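Local structure of 5' nucleotidase family protein (Staphylococcus aureus subsp. aureus, 4Q7F) at residues Pro34-Arg40 against Arg310-Asp315; Phe73-Phe79 against Pro92-Tyr97; Gln251-Arg255 against Val286-Leu291; Asp327-Asn331 against His341-Phe346; Ala336-Pro340 against Val521-Val525. The protein is a two-domain member of the 5' nucleotidase family, with a calcineurin-like phosphoesterase domain that binds manganese and magnesium ions and a 5'-nucleotidase C-terminal domain. All blocks are in the same frame, centred on the assembly; numbering follows the deposited sequence.

Contact 1. Residues Pro34-Arg40 against Arg310-Asp315; sequences PTDFTSR and RKQLED
Charged side chains laid along a helix can fasten an irregular loop, and here the loop 34-40 of the calcineurin-like phosphoesterase domain is held in this way against helix 304-317. An ST turn, with F37 N donating to T35 OG1 (2.9 Å), overlaps an Asx turn, with T38 N donating to D36 OD1 (3.0 Å), and F37, shared by the two, has phi 67°. R40 and E314 are the nearest pair, CA to CA 6.0 Å. R40 is extended through chi3 (ttt) and turns its guanidinium at chi4 (98°), so that it lies over E314 CB (NH2 to CB 3.4 Å) and makes a salt bridge with D315 OD1 (NH1 2.7 Å, NH2 3.0 Å). D315 OD2 also receives K311 NZ (2.8 Å), giving a network, and D318 is a further acidic partner of R40. R310 bends at chi2 (p, 86°): NE pairs with E314 OE2 (2.9 Å), NH2 donates to R40 O (3.0 Å), and T35 CG2 sits over one guanidinium face, 3.7 Å from CZ. E314 (mm) makes a salt bridge through OE1 with R378, which also donates to F37 O. F37, chi1 m, brings CE1 to 3.4 Å from L313 CD2 (chi1 t, chi2 p). Water 1 accepts from T35 OG1 (2.6 Å) and donates to S39 O (2.8 Å) and E314 OE2 (2.7 Å).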
# COMPACT_ATOMS: atom_id res chain seq x y z
N PRO A 34 -1.36 6.15 18.42
CA PRO A 34 -0.16 5.33 18.62
C PRO A 34 -0.51 3.87 18.82
O PRO A 34 -0.33 3.33 19.94
CB PRO A 34 0.46 5.94 19.87
CG PRO A 34 -0.72 6.46 20.63
CD PRO A 34 -1.61 7.03 19.58
N THR A 35 -1.05 3.25 17.76
CA THR A 35 -1.48 1.85 17.79
C THR A 35 -1.64 1.27 16.40
O THR A 35 -1.96 1.99 15.45
CB THR A 35 -2.83 1.71 18.51
OG1 THR A 35 -3.25 0.34 18.52
CG2 THR A 35 -3.91 2.57 17.84
N ASP A 36 -1.45 -0.05 16.29
CA ASP A 36 -1.67 -0.78 15.04
C ASP A 36 -3.01 -1.55 15.13
O ASP A 36 -3.37 -2.32 14.25
CB ASP A 36 -0.50 -1.73 14.72
CG ASP A 36 -0.29 -2.80 15.76
OD1 ASP A 36 -1.15 -3.03 16.64
OD2 ASP A 36 0.77 -3.45 15.69
N PHE A 37 -3.73 -1.32 16.24
CA PHE A 37 -5.06 -1.91 16.51
C PHE A 37 -5.12 -3.43 16.72
O PHE A 37 -6.21 -4.01 16.74
CB PHE A 37 -6.07 -1.46 15.46
CG PHE A 37 -6.20 0.03 15.34
CD1 PHE A 37 -6.98 0.74 16.25
CD2 PHE A 37 -5.52 0.72 14.35
CE1 PHE A 37 -7.08 2.12 16.16
CE2 PHE A 37 -5.63 2.09 14.25
CZ PHE A 37 -6.42 2.79 15.15
N THR A 38 -3.99 -4.07 16.92
CA THR A 38 -4.00 -5.51 17.17
C THR A 38 -4.80 -5.81 18.46
O THR A 38 -5.38 -6.88 18.59
CB THR A 38 -2.58 -6.11 17.20
OG1 THR A 38 -1.76 -5.37 18.08
CG2 THR A 38 -1.96 -6.04 15.83
N SER A 39 -4.86 -4.85 19.37
CA SER A 39 -5.68 -4.99 20.59
C SER A 39 -6.10 -3.59 21.05
O SER A 39 -5.43 -2.62 20.75
CB SER A 39 -4.95 -5.77 21.70
OG SER A 39 -3.79 -5.10 22.19
N ARG A 40 -7.22 -3.52 21.75
CA ARG A 40 -7.81 -2.25 22.20
C ARG A 40 -6.90 -1.26 22.90
O ARG A 40 -6.91 -0.07 22.56
CB ARG A 40 -9.00 -2.54 23.11
CG ARG A 40 -9.68 -1.28 23.63
CD ARG A 40 -10.86 -1.58 24.52
NE ARG A 40 -11.53 -0.33 24.84
CZ ARG A 40 -12.62 0.14 24.23
NH1 ARG A 40 -13.11 1.32 24.62
NH2 ARG A 40 -13.25 -0.53 23.26
N ARG A 310 -10.71 8.02 19.61
CA ARG A 310 -10.05 6.71 19.73
C ARG A 310 -11.00 5.72 20.42
O ARG A 310 -11.13 4.58 19.99
CB ARG A 310 -8.75 6.86 20.54
CG ARG A 310 -8.08 5.58 21.08
CD ARG A 310 -7.17 4.91 20.10
NE ARG A 310 -6.65 3.62 20.56
CZ ARG A 310 -5.44 3.37 21.08
NH1 ARG A 310 -4.55 4.33 21.25
NH2 ARG A 310 -5.12 2.12 21.42
N LYS A 311 -11.66 6.14 21.48
CA LYS A 311 -12.60 5.25 22.21
C LYS A 311 -13.76 4.79 21.34
O LYS A 311 -14.12 3.61 21.36
CB LYS A 311 -13.17 5.94 23.47
CG LYS A 311 -14.11 5.05 24.28
CD LYS A 311 -14.77 5.84 25.39
CE LYS A 311 -15.61 4.95 26.30
NZ LYS A 311 -16.71 4.22 25.61
N GLN A 312 -14.37 5.73 20.61
CA GLN A 312 -15.46 5.40 19.68
C GLN A 312 -14.95 4.38 18.67
O GLN A 312 -15.64 3.41 18.35
CB GLN A 312 -15.93 6.65 18.95
CG GLN A 312 -16.76 7.59 19.82
CD GLN A 312 -17.03 8.91 19.13
OE1 GLN A 312 -16.16 9.45 18.43
NE2 GLN A 312 -18.22 9.46 19.35
N LEU A 313 -13.75 4.61 18.18
CA LEU A 313 -13.14 3.73 17.22
C LEU A 313 -12.95 2.34 17.82
O LEU A 313 -13.36 1.34 17.22
CB LEU A 313 -11.80 4.32 16.76
CG LEU A 313 -10.95 3.42 15.85
CD1 LEU A 313 -11.75 2.92 14.66
CD2 LEU A 313 -9.72 4.20 15.40
N GLU A 314 -12.34 2.27 19.00
CA GLU A 314 -12.14 0.95 19.66
C GLU A 314 -13.48 0.27 19.94
O GLU A 314 -13.63 -0.94 19.75
CB GLU A 314 -11.32 1.11 20.94
CG GLU A 314 -9.90 1.64 20.72
CD GLU A 314 -9.00 0.74 19.92
OE1 GLU A 314 -9.33 -0.47 19.66
OE2 GLU A 314 -7.91 1.24 19.55
N ASP A 315 -14.46 1.05 20.40
CA ASP A 315 -15.78 0.48 20.67
C ASP A 315 -16.34 -0.20 19.40
O ASP A 315 -16.83 -1.32 19.46
CB ASP A 315 -16.74 1.55 21.20
CG ASP A 315 -16.40 1.99 22.63
OD1 ASP A 315 -15.50 1.41 23.29
OD2 ASP A 315 -17.04 2.94 23.11
O HOH W 1 -5.67 -0.25 19.22

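Contact 2. Residues Phe73-Phe79 against Pro92-Tyr97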
# COMPACT_ATOMS: atom_id res chain seq x y z
N PHE A 73 -2.22 8.51 2.57
CA PHE A 73 -2.71 9.03 3.83
C PHE A 73 -4.20 8.83 4.04
O PHE A 73 -4.70 8.98 5.16
CB PHE A 73 -2.42 10.54 3.94
CG PHE A 73 -3.19 11.40 2.96
CD1 PHE A 73 -4.44 11.90 3.28
CD2 PHE A 73 -2.65 11.71 1.73
CE1 PHE A 73 -5.13 12.68 2.39
CE2 PHE A 73 -3.32 12.51 0.84
CZ PHE A 73 -4.58 12.99 1.16
N LEU A 74 -4.93 8.47 3.01
CA LEU A 74 -6.39 8.41 3.10
C LEU A 74 -6.95 7.02 3.32
O LEU A 74 -8.12 6.86 3.66
CB LEU A 74 -6.95 9.05 1.83
CG LEU A 74 -8.41 9.41 1.71
CD1 LEU A 74 -8.83 10.37 2.81
CD2 LEU A 74 -8.61 10.02 0.33
N GLN A 75 -6.12 6.00 3.15
CA GLN A 75 -6.53 4.61 3.33
C GLN A 75 -5.44 3.83 4.05
O GLN A 75 -4.26 4.18 3.97
CB GLN A 75 -6.77 3.98 1.94
CG GLN A 75 -7.25 2.52 1.93
CD GLN A 75 -6.15 1.49 2.18
OE1 GLN A 75 -4.96 1.76 1.97
NE2 GLN A 75 -6.54 0.30 2.60
N GLY A 76 -5.83 2.79 4.77
CA GLY A 76 -4.85 1.92 5.36
C GLY A 76 -5.21 1.29 6.66
O GLY A 76 -5.05 0.10 6.82
N SER A 77 -5.72 2.07 7.59
CA SER A 77 -5.97 1.56 8.91
C SER A 77 -7.45 1.38 9.17
O SER A 77 -8.26 1.87 8.40
CB SER A 77 -5.43 2.57 9.92
OG SER A 77 -6.29 3.70 9.99
N PRO A 78 -7.81 0.70 10.27
CA PRO A 78 -9.20 0.54 10.65
C PRO A 78 -9.87 1.87 10.92
O PRO A 78 -11.08 1.93 10.90
CB PRO A 78 -9.11 -0.28 11.96
CG PRO A 78 -7.84 -1.02 11.86
CD PRO A 78 -6.92 -0.06 11.16
N PHE A 79 -9.11 2.92 11.18
CA PHE A 79 -9.70 4.26 11.38
C PHE A 79 -10.34 4.68 10.04
O PHE A 79 -11.47 5.24 9.98
CB PHE A 79 -8.63 5.24 11.89
CG PHE A 79 -9.10 6.68 11.98
CD1 PHE A 79 -10.31 7.00 12.59
CD2 PHE A 79 -8.31 7.72 11.51
CE1 PHE A 79 -10.73 8.32 12.70
CE2 PHE A 79 -8.72 9.04 11.63
CZ PHE A 79 -9.94 9.34 12.22
N PRO A 92 -12.91 13.84 9.79
CA PRO A 92 -12.16 13.58 11.03
C PRO A 92 -10.65 13.39 10.81
O PRO A 92 -9.84 13.85 11.60
CB PRO A 92 -12.82 12.32 11.58
CG PRO A 92 -14.23 12.37 11.05
CD PRO A 92 -14.15 13.04 9.71
N LEU A 93 -10.29 12.73 9.72
CA LEU A 93 -8.89 12.53 9.38
C LEU A 93 -8.25 13.84 8.91
O LEU A 93 -7.12 14.16 9.29
CB LEU A 93 -8.78 11.50 8.28
CG LEU A 93 -7.37 11.26 7.76
CD1 LEU A 93 -6.51 10.66 8.85
CD2 LEU A 93 -7.43 10.33 6.55
N VAL A 94 -8.99 14.59 8.09
CA VAL A 94 -8.51 15.85 7.54
C VAL A 94 -8.24 16.83 8.70
O VAL A 94 -7.24 17.56 8.68
CB VAL A 94 -9.53 16.45 6.53
CG1 VAL A 94 -9.21 17.92 6.21
CG2 VAL A 94 -9.57 15.65 5.24
N ASP A 95 -9.12 16.84 9.69
CA ASP A 95 -8.93 17.70 10.87
C ASP A 95 -7.56 17.47 11.54
O ASP A 95 -6.90 18.44 11.95
CB ASP A 95 -10.04 17.49 11.88
CG ASP A 95 -11.36 18.08 11.42
OD1 ASP A 95 -11.39 18.72 10.35
OD2 ASP A 95 -12.35 17.91 12.13
N PHE A 96 -7.13 16.21 11.65
CA PHE A 96 -5.81 15.93 12.20
C PHE A 96 -4.75 16.61 11.36
O PHE A 96 -3.88 17.32 11.91
CB PHE A 96 -5.51 14.42 12.29
CG PHE A 96 -6.20 13.72 13.44
CD1 PHE A 96 -5.78 13.96 14.75
CD2 PHE A 96 -7.23 12.83 13.23
CE1 PHE A 96 -6.39 13.34 15.82
CE2 PHE A 96 -7.85 12.20 14.30
CZ PHE A 96 -7.43 12.45 15.59
N TYR A 97 -4.77 16.41 10.04
CA TYR A 97 -3.74 17.03 9.20
C TYR A 97 -3.80 18.56 9.27
O TYR A 97 -2.77 19.23 9.35
CB TYR A 97 -3.81 16.56 7.76
CG TYR A 97 -3.13 15.24 7.51
CD1 TYR A 97 -3.79 14.04 7.71
CD2 TYR A 97 -1.81 15.21 7.11
CE1 TYR A 97 -3.13 12.83 7.50
CE2 TYR A 97 -1.16 14.02 6.90
CZ TYR A 97 -1.82 12.84 7.09
OH TYR A 97 -1.12 11.67 6.87
O HOH W 2 -2.87 9.27 7.31
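In calcineurin-like phosphoesterases the metal-binding residues sit on loops at the ends of strands. Segment 73-79 directly follows D72, a ligand of both the manganese and the magnesium ion, and helix 91-99 packs on this segment; the F73 side chain is about 9 Å from the manganese ion. The first residue of the helical segment, P92, touches F79, with CB 4.2 Å from CZ of that ring. F79 itself lies at the start of helix 78-85, of which S77 is the N-cap, its OG accepting a weak bond from F79 N (3.2 Å). L93 lies at the heart of the contact and spans the loop with its two methyls: CD1 reaches the edge of the F79 ring (CE2, 3.9 Å), whereas CD2 lies 4.0 Å from L74 CD1 and 3.3 Å from F73 O. One helical turn beyond P92, F96 turns the edge of its ring to F79 (CE2 to CZ 4.1 Å), while L309 of helix 304-317 touches it too. Y97 follows a turn on from L93. F73 points the edge of its ring at the Y97 face in a T-shaped pair, with centroids 5.7 Å apart and planes at 60°. The Y97 hydroxyl bonds D69 and meets the loop through water 2, which donates to Y97 OH (3.0 Å) and F73 O (2.8 Å).

Contact 3. Residues Gln251-Arg255 against Val286-Leu291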
# COMPACT_ATOMS: atom_id res chain seq x y z
N GLN A 251 13.02 2.23 4.57
CA GLN A 251 13.67 3.25 5.39
C GLN A 251 15.02 3.58 4.77
O GLN A 251 15.98 2.79 4.86
CB GLN A 251 13.76 2.80 6.84
CG GLN A 251 12.36 2.55 7.37
CD GLN A 251 12.28 2.46 8.87
OE1 GLN A 251 13.30 2.40 9.55
NE2 GLN A 251 11.06 2.47 9.39
N ILE A 252 15.05 4.71 4.09
CA ILE A 252 16.22 5.15 3.36
C ILE A 252 16.53 6.60 3.66
O ILE A 252 15.62 7.41 3.71
CB ILE A 252 15.96 5.03 1.84
CG1 ILE A 252 15.78 3.55 1.46
CG2 ILE A 252 17.09 5.63 1.02
CD1 ILE A 252 15.37 3.33 0.03
N ALA A 253 17.82 6.90 3.85
CA ALA A 253 18.30 8.25 4.08
C ALA A 253 19.78 8.22 3.78
O ALA A 253 20.59 7.81 4.63
CB ALA A 253 18.07 8.70 5.52
N GLU A 254 20.14 8.64 2.58
CA GLU A 254 21.51 8.60 2.14
C GLU A 254 21.69 9.61 1.02
O GLU A 254 20.77 10.36 0.70
CB GLU A 254 21.84 7.18 1.66
CG GLU A 254 21.08 6.73 0.43
CD GLU A 254 21.22 5.24 0.17
OE1 GLU A 254 21.83 4.87 -0.86
OE2 GLU A 254 20.75 4.43 1.00
N ARG A 255 22.88 9.61 0.43
CA ARG A 255 23.21 10.54 -0.63
C ARG A 255 23.38 9.79 -1.95
O ARG A 255 23.94 8.69 -1.96
CB ARG A 255 24.53 11.26 -0.29
CG ARG A 255 24.63 11.70 1.17
CD ARG A 255 23.68 12.82 1.55
NE ARG A 255 24.24 14.13 1.26
CZ ARG A 255 24.98 14.84 2.12
NH1 ARG A 255 25.45 16.02 1.76
NH2 ARG A 255 25.24 14.37 3.35
N VAL A 286 23.28 20.69 0.83
CA VAL A 286 22.80 19.68 1.75
C VAL A 286 23.76 19.57 2.92
O VAL A 286 24.95 19.33 2.74
CB VAL A 286 22.71 18.30 1.08
CG1 VAL A 286 22.29 17.25 2.10
CG2 VAL A 286 21.74 18.32 -0.10
N GLU A 287 23.23 19.74 4.13
CA GLU A 287 24.01 19.60 5.33
C GLU A 287 23.82 18.20 5.88
O GLU A 287 24.79 17.51 6.17
CB GLU A 287 23.59 20.65 6.36
CG GLU A 287 24.15 20.45 7.75
CD GLU A 287 23.85 21.61 8.68
OE1 GLU A 287 24.22 22.75 8.35
OE2 GLU A 287 23.27 21.37 9.76
N SER A 288 22.57 17.78 6.02
CA SER A 288 22.26 16.46 6.56
C SER A 288 21.00 15.85 5.94
O SER A 288 20.13 16.56 5.43
CB SER A 288 22.09 16.55 8.08
OG SER A 288 20.98 17.36 8.41
N CYS A 289 20.92 14.53 6.00
CA CYS A 289 19.80 13.77 5.46
C CYS A 289 19.67 12.47 6.28
O CYS A 289 20.52 11.56 6.15
CB CYS A 289 20.05 13.47 3.99
SG CYS A 289 18.92 12.28 3.27
N GLU A 290 18.62 12.36 7.09
CA GLU A 290 18.49 11.21 7.97
C GLU A 290 17.06 10.93 8.34
O GLU A 290 16.16 11.68 7.97
CB GLU A 290 19.30 11.48 9.24
CG GLU A 290 18.75 12.59 10.12
CD GLU A 290 19.81 13.20 11.04
OE1 GLU A 290 20.68 13.96 10.54
OE2 GLU A 290 19.74 12.95 12.26
N LEU A 291 16.85 9.82 9.04
CA LEU A 291 15.53 9.46 9.53
C LEU A 291 15.59 9.65 11.01
O LEU A 291 16.53 9.21 11.64
CB LEU A 291 15.17 8.00 9.25
CG LEU A 291 15.11 7.55 7.80
CD1 LEU A 291 14.68 6.07 7.74
CD2 LEU A 291 14.18 8.42 6.95
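Two strands may run nearly antiparallel and still not form a hydrogen-bonded pair, and strands 251-256 and 284-293 illustrate this: the segment axes are 164° apart in direction and approach to 5.5 Å, yet no backbone bond crosses between them. Side chains fill the gap. L291 is the apolar wedge, its CD1 3.5 Å from Q251 CB, its CD2 3.7 Å from I252 O and its CG 3.9 Å from A253 CB. A253 is small enough for the backbones to come close. Its CB rests 3.5 Å from E290 CA, and the A253 and E290 CA atoms are 4.9 Å apart; C289 SG lies 4.3 Å from the same methyl. At the far end R255 curls back through three m torsions and lays a guanidinium face on V286, NH1 to CG1 3.4 Å. Each strand makes its backbone bonds on another flank: I252 and E254 with Q263 and V261, E290 with R273, while E287 and S288 form a classic beta bulge facing V275. Each is the outermost strand of its own mixed sheet, and side chains join the two sheets along one edge of the calcineurin-like phosphoesterase sandwich.

Contact 4. Residues Asp327-Asn331 against His341-Phe346; sequences DMTIN and HPFTNF
A short strand that crosses the start of a helix can be held by apolar side chains while the helix caps itself, as happens where residues 327-331 pass the N terminus of helix 342-355 in the 5'-nucleotidase C-terminal domain. D327 opens the segment with an Asx turn: OD2 accepts from T329 N (2.8 Å), and OD1 accepts from T329 OG1 (3.0 Å). M328, a selenomethionine in strand 328-329, is closest to the helix, its CA 5.4 Å from that of F343. With its chi angles m, t, m, it sets CE over the face of F346 (4.1 Å to the centroid, 19° off the normal), a CH-pi contact within a Met-aromatic pair. SE lies 3.7 Å from F346 CB, and CE 4.0 Å from F343 CD1. T329 points its side chain away but turns its carbonyl to the helix start, O 3.0 Å from H341 CE1. I330 (mt) places CG1 over the H341 ring, 3.8 Å from the centroid, and CD1 3.8 Å from F343 CD2. N331 N donates to water 3 (3.1 Å), which is also bonded to H341 NE2 (2.9 Å). H341, chi1 t, is the N-cap residue: ND1 accepts from F343 N (3.1 Å). ND1 must therefore keep a lone pair for the helix, while the face and far edge of the same imidazole serve the strand.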
# COMPACT_ATOMS: atom_id res chain seq x y z
N ASP A 327 -12.28 -22.75 16.70
CA ASP A 327 -11.21 -21.79 16.44
C ASP A 327 -10.62 -21.98 15.04
O ASP A 327 -10.48 -23.12 14.57
CB ASP A 327 -10.10 -21.94 17.48
CG ASP A 327 -9.05 -20.87 17.35
OD1 ASP A 327 -9.26 -19.78 17.90
OD2 ASP A 327 -8.00 -21.13 16.73
N MSE A 328 -10.28 -20.87 14.40
CA MSE A 328 -9.67 -20.87 13.07
C MSE A 328 -8.49 -19.92 13.08
O MSE A 328 -8.24 -19.20 12.11
CB MSE A 328 -10.67 -20.37 12.04
CG MSE A 328 -11.69 -21.43 11.63
SE MSE A 328 -12.62 -20.83 10.01
CE MSE A 328 -13.23 -19.06 10.59
N THR A 329 -7.74 -19.91 14.18
CA THR A 329 -6.61 -19.01 14.29
C THR A 329 -5.45 -19.50 13.44
O THR A 329 -5.29 -20.69 13.21
CB THR A 329 -6.15 -18.87 15.76
OG1 THR A 329 -7.17 -18.19 16.51
CG2 THR A 329 -4.88 -18.06 15.87
N ILE A 330 -4.66 -18.56 12.96
CA ILE A 330 -3.46 -18.85 12.20
C ILE A 330 -2.28 -18.61 13.15
O ILE A 330 -1.98 -17.47 13.50
CB ILE A 330 -3.36 -17.95 10.96
CG1 ILE A 330 -4.44 -18.39 9.95
CG2 ILE A 330 -1.97 -18.05 10.34
CD1 ILE A 330 -4.54 -17.52 8.72
N ASN A 331 -1.65 -19.69 13.58
CA ASN A 331 -0.51 -19.60 14.50
C ASN A 331 0.76 -19.11 13.82
O ASN A 331 1.47 -18.24 14.34
CB ASN A 331 -0.26 -20.96 15.14
CG ASN A 331 -1.41 -21.40 16.02
OD1 ASN A 331 -2.13 -20.57 16.58
ND2 ASN A 331 -1.58 -22.71 16.17
N HIS A 341 -5.34 -24.48 5.37
CA HIS A 341 -5.59 -24.10 6.73
C HIS A 341 -7.10 -23.86 6.84
O HIS A 341 -7.71 -23.35 5.89
CB HIS A 341 -4.80 -22.83 7.07
CG HIS A 341 -4.85 -22.46 8.51
ND1 HIS A 341 -5.90 -21.77 9.06
CD2 HIS A 341 -4.00 -22.74 9.54
CE1 HIS A 341 -5.70 -21.61 10.35
NE2 HIS A 341 -4.55 -22.18 10.67
N PRO A 342 -7.72 -24.20 7.98
CA PRO A 342 -9.17 -23.95 8.07
C PRO A 342 -9.61 -22.51 7.74
O PRO A 342 -10.70 -22.32 7.20
CB PRO A 342 -9.49 -24.30 9.53
CG PRO A 342 -8.46 -25.32 9.89
CD PRO A 342 -7.21 -24.90 9.17
N PHE A 343 -8.78 -21.52 8.03
CA PHE A 343 -9.15 -20.14 7.74
C PHE A 343 -9.07 -19.81 6.23
O PHE A 343 -9.92 -19.10 5.73
CB PHE A 343 -8.36 -19.14 8.58
CG PHE A 343 -8.83 -17.72 8.41
CD1 PHE A 343 -10.00 -17.30 9.02
CD2 PHE A 343 -8.14 -16.83 7.61
CE1 PHE A 343 -10.45 -16.00 8.86
CE2 PHE A 343 -8.60 -15.54 7.43
CZ PHE A 343 -9.76 -15.12 8.05
N THR A 344 -8.06 -20.30 5.52
CA THR A 344 -7.99 -20.06 4.07
C THR A 344 -9.11 -20.84 3.36
O THR A 344 -9.69 -20.38 2.36
CB THR A 344 -6.62 -20.42 3.48
OG1 THR A 344 -6.31 -21.80 3.73
CG2 THR A 344 -5.57 -19.54 4.08
N ASN A 345 -9.40 -22.03 3.89
CA ASN A 345 -10.48 -22.84 3.38
C ASN A 345 -11.79 -22.08 3.54
O ASN A 345 -12.58 -22.01 2.61
CB ASN A 345 -10.59 -24.14 4.13
CG ASN A 345 -11.64 -25.03 3.54
OD1 ASN A 345 -11.52 -25.46 2.40
ND2 ASN A 345 -12.69 -25.29 4.31
N PHE A 346 -11.97 -21.48 4.71
CA PHE A 346 -13.15 -20.68 5.00
C PHE A 346 -13.31 -19.50 4.05
O PHE A 346 -14.40 -19.26 3.55
CB PHE A 346 -13.09 -20.19 6.44
CG PHE A 346 -13.91 -18.97 6.69
CD1 PHE A 346 -15.28 -19.03 6.79
CD2 PHE A 346 -13.29 -17.74 6.86
CE1 PHE A 346 -16.02 -17.89 7.02
CE2 PHE A 346 -14.02 -16.60 7.10
CZ PHE A 346 -15.40 -16.67 7.19
O HOH W 3 -2.68 -22.50 12.81

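Contact 5. Residues Ala336-Pro340 against Val521-Val525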
# COMPACT_ATOMS: atom_id res chain seq x y z
N ALA A 336 0.12 -21.49 6.98
CA ALA A 336 -1.15 -21.28 6.33
C ALA A 336 -0.96 -20.87 4.87
O ALA A 336 -1.91 -20.50 4.20
CB ALA A 336 -1.96 -20.24 7.09
N ARG A 337 0.29 -20.92 4.37
CA ARG A 337 0.59 -20.65 2.97
C ARG A 337 1.11 -21.93 2.27
O ARG A 337 0.78 -22.16 1.10
CB ARG A 337 1.55 -19.47 2.79
CG ARG A 337 0.93 -18.13 3.16
CD ARG A 337 1.80 -16.96 2.73
NE ARG A 337 1.20 -15.68 3.08
CZ ARG A 337 1.56 -14.90 4.11
NH1 ARG A 337 2.56 -15.22 4.92
NH2 ARG A 337 0.91 -13.77 4.30
N VAL A 338 1.92 -22.73 2.97
CA VAL A 338 2.44 -24.01 2.40
C VAL A 338 1.43 -25.13 2.33
O VAL A 338 1.68 -26.15 1.67
CB VAL A 338 3.61 -24.66 3.19
CG1 VAL A 338 4.96 -24.44 2.54
CG2 VAL A 338 3.55 -24.35 4.68
N ALA A 339 0.33 -24.99 3.05
CA ALA A 339 -0.67 -26.05 3.07
C ALA A 339 -2.01 -25.46 3.46
O ALA A 339 -2.08 -24.31 3.97
CB ALA A 339 -0.26 -27.14 4.06
N PRO A 340 -3.08 -26.22 3.20
CA PRO A 340 -4.40 -25.75 3.56
C PRO A 340 -4.51 -25.45 5.04
O PRO A 340 -3.85 -26.12 5.86
CB PRO A 340 -5.31 -26.93 3.22
CG PRO A 340 -4.57 -27.73 2.19
CD PRO A 340 -3.11 -27.51 2.47
N VAL A 521 -10.18 -26.19 -0.26
CA VAL A 521 -8.74 -25.94 -0.41
C VAL A 521 -8.05 -27.27 -0.16
O VAL A 521 -8.18 -27.86 0.91
CB VAL A 521 -8.21 -24.84 0.52
CG1 VAL A 521 -6.72 -24.61 0.30
CG2 VAL A 521 -8.96 -23.55 0.29
N ASP A 522 -7.35 -27.73 -1.18
CA ASP A 522 -6.70 -28.99 -1.14
C ASP A 522 -5.50 -28.92 -2.07
O ASP A 522 -5.65 -29.01 -3.29
CB ASP A 522 -7.71 -30.04 -1.60
CG ASP A 522 -7.15 -31.43 -1.63
OD1 ASP A 522 -6.02 -31.63 -1.18
OD2 ASP A 522 -7.85 -32.32 -2.12
N PHE A 523 -4.32 -28.71 -1.50
CA PHE A 523 -3.10 -28.57 -2.29
C PHE A 523 -1.91 -29.00 -1.46
O PHE A 523 -2.02 -29.18 -0.25
CB PHE A 523 -2.90 -27.13 -2.78
CG PHE A 523 -2.58 -26.14 -1.69
CD1 PHE A 523 -3.59 -25.61 -0.90
CD2 PHE A 523 -1.27 -25.72 -1.48
CE1 PHE A 523 -3.29 -24.68 0.10
CE2 PHE A 523 -0.96 -24.80 -0.49
CZ PHE A 523 -1.97 -24.28 0.30
N LYS A 524 -0.77 -29.15 -2.11
CA LYS A 524 0.45 -29.60 -1.47
C LYS A 524 1.59 -28.85 -2.04
O LYS A 524 1.61 -28.57 -3.25
CB LYS A 524 0.71 -31.08 -1.82
CG LYS A 524 -0.44 -32.00 -1.58
CD LYS A 524 -0.12 -33.40 -2.09
CE LYS A 524 -1.36 -34.24 -2.13
NZ LYS A 524 -1.06 -35.59 -2.71
N VAL A 525 2.57 -28.54 -1.19
CA VAL A 525 3.77 -27.85 -1.62
C VAL A 525 4.95 -28.63 -1.12
O VAL A 525 5.01 -28.96 0.05
CB VAL A 525 3.83 -26.43 -1.07
CG1 VAL A 525 5.09 -25.72 -1.57
CG2 VAL A 525 2.60 -25.69 -1.51
O HOH W 4 1.94 -28.62 1.55
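Aromatic contact dominates where short helix 335-338 and the loop residues after it meet strand 522-526. P340 CD lies over the face of F523, 4.0 Å from the ring centroid and 23° off its normal, a CH-pi contact. The backbone of this segment wraps round the same ring: R337 O is at its edge, 3.5 Å from CE2, and A339 C is 3.4 Å from CZ. Purely apolar contacts lie beyond it, P340 CB to V521 CG1 at 4.0 Å on one flank and V338 CG1 to V525 CB at 4.3 Å on the other. No direct hydrogen bond crosses; instead water 4 donates to V338 O (2.5 Å) and accepts from V525 N (2.8 Å). In the C-terminal domain, strand 522-526 is the outer strand of a small sheet, pairing through K524 with strand 441-445. The F523 ring also meets that of Y442 on that strand, the planes nearly parallel (about 10°), and V338 and V525 both touch F411 and V418 on strands 411-414 and 417-420.

Overall arrangement
From the N terminus, the loop at 34-40 opens contact 1, whose long excursion closes only at helix 304-317. Nested inside it, and in series with each other, are contact 2, a short loop that begins just after the metal ligand D72, and contact 3, which joins edge strands of two sheets. Contacts 1 and 2 touch, F37 and L313 meeting P78 and F79, so that helix 304-317 packs on both loop 34-40 and helix 78-85. Contacts 4 and 5 follow later and cross: 341-346 returns to 327-331 before 521-525 comes back to 336-340. They adjoin through N345 OD1 and V521 N, probably hydrogen-bonded at 3.1 Å, tying the chain at V521 to helix 342-355.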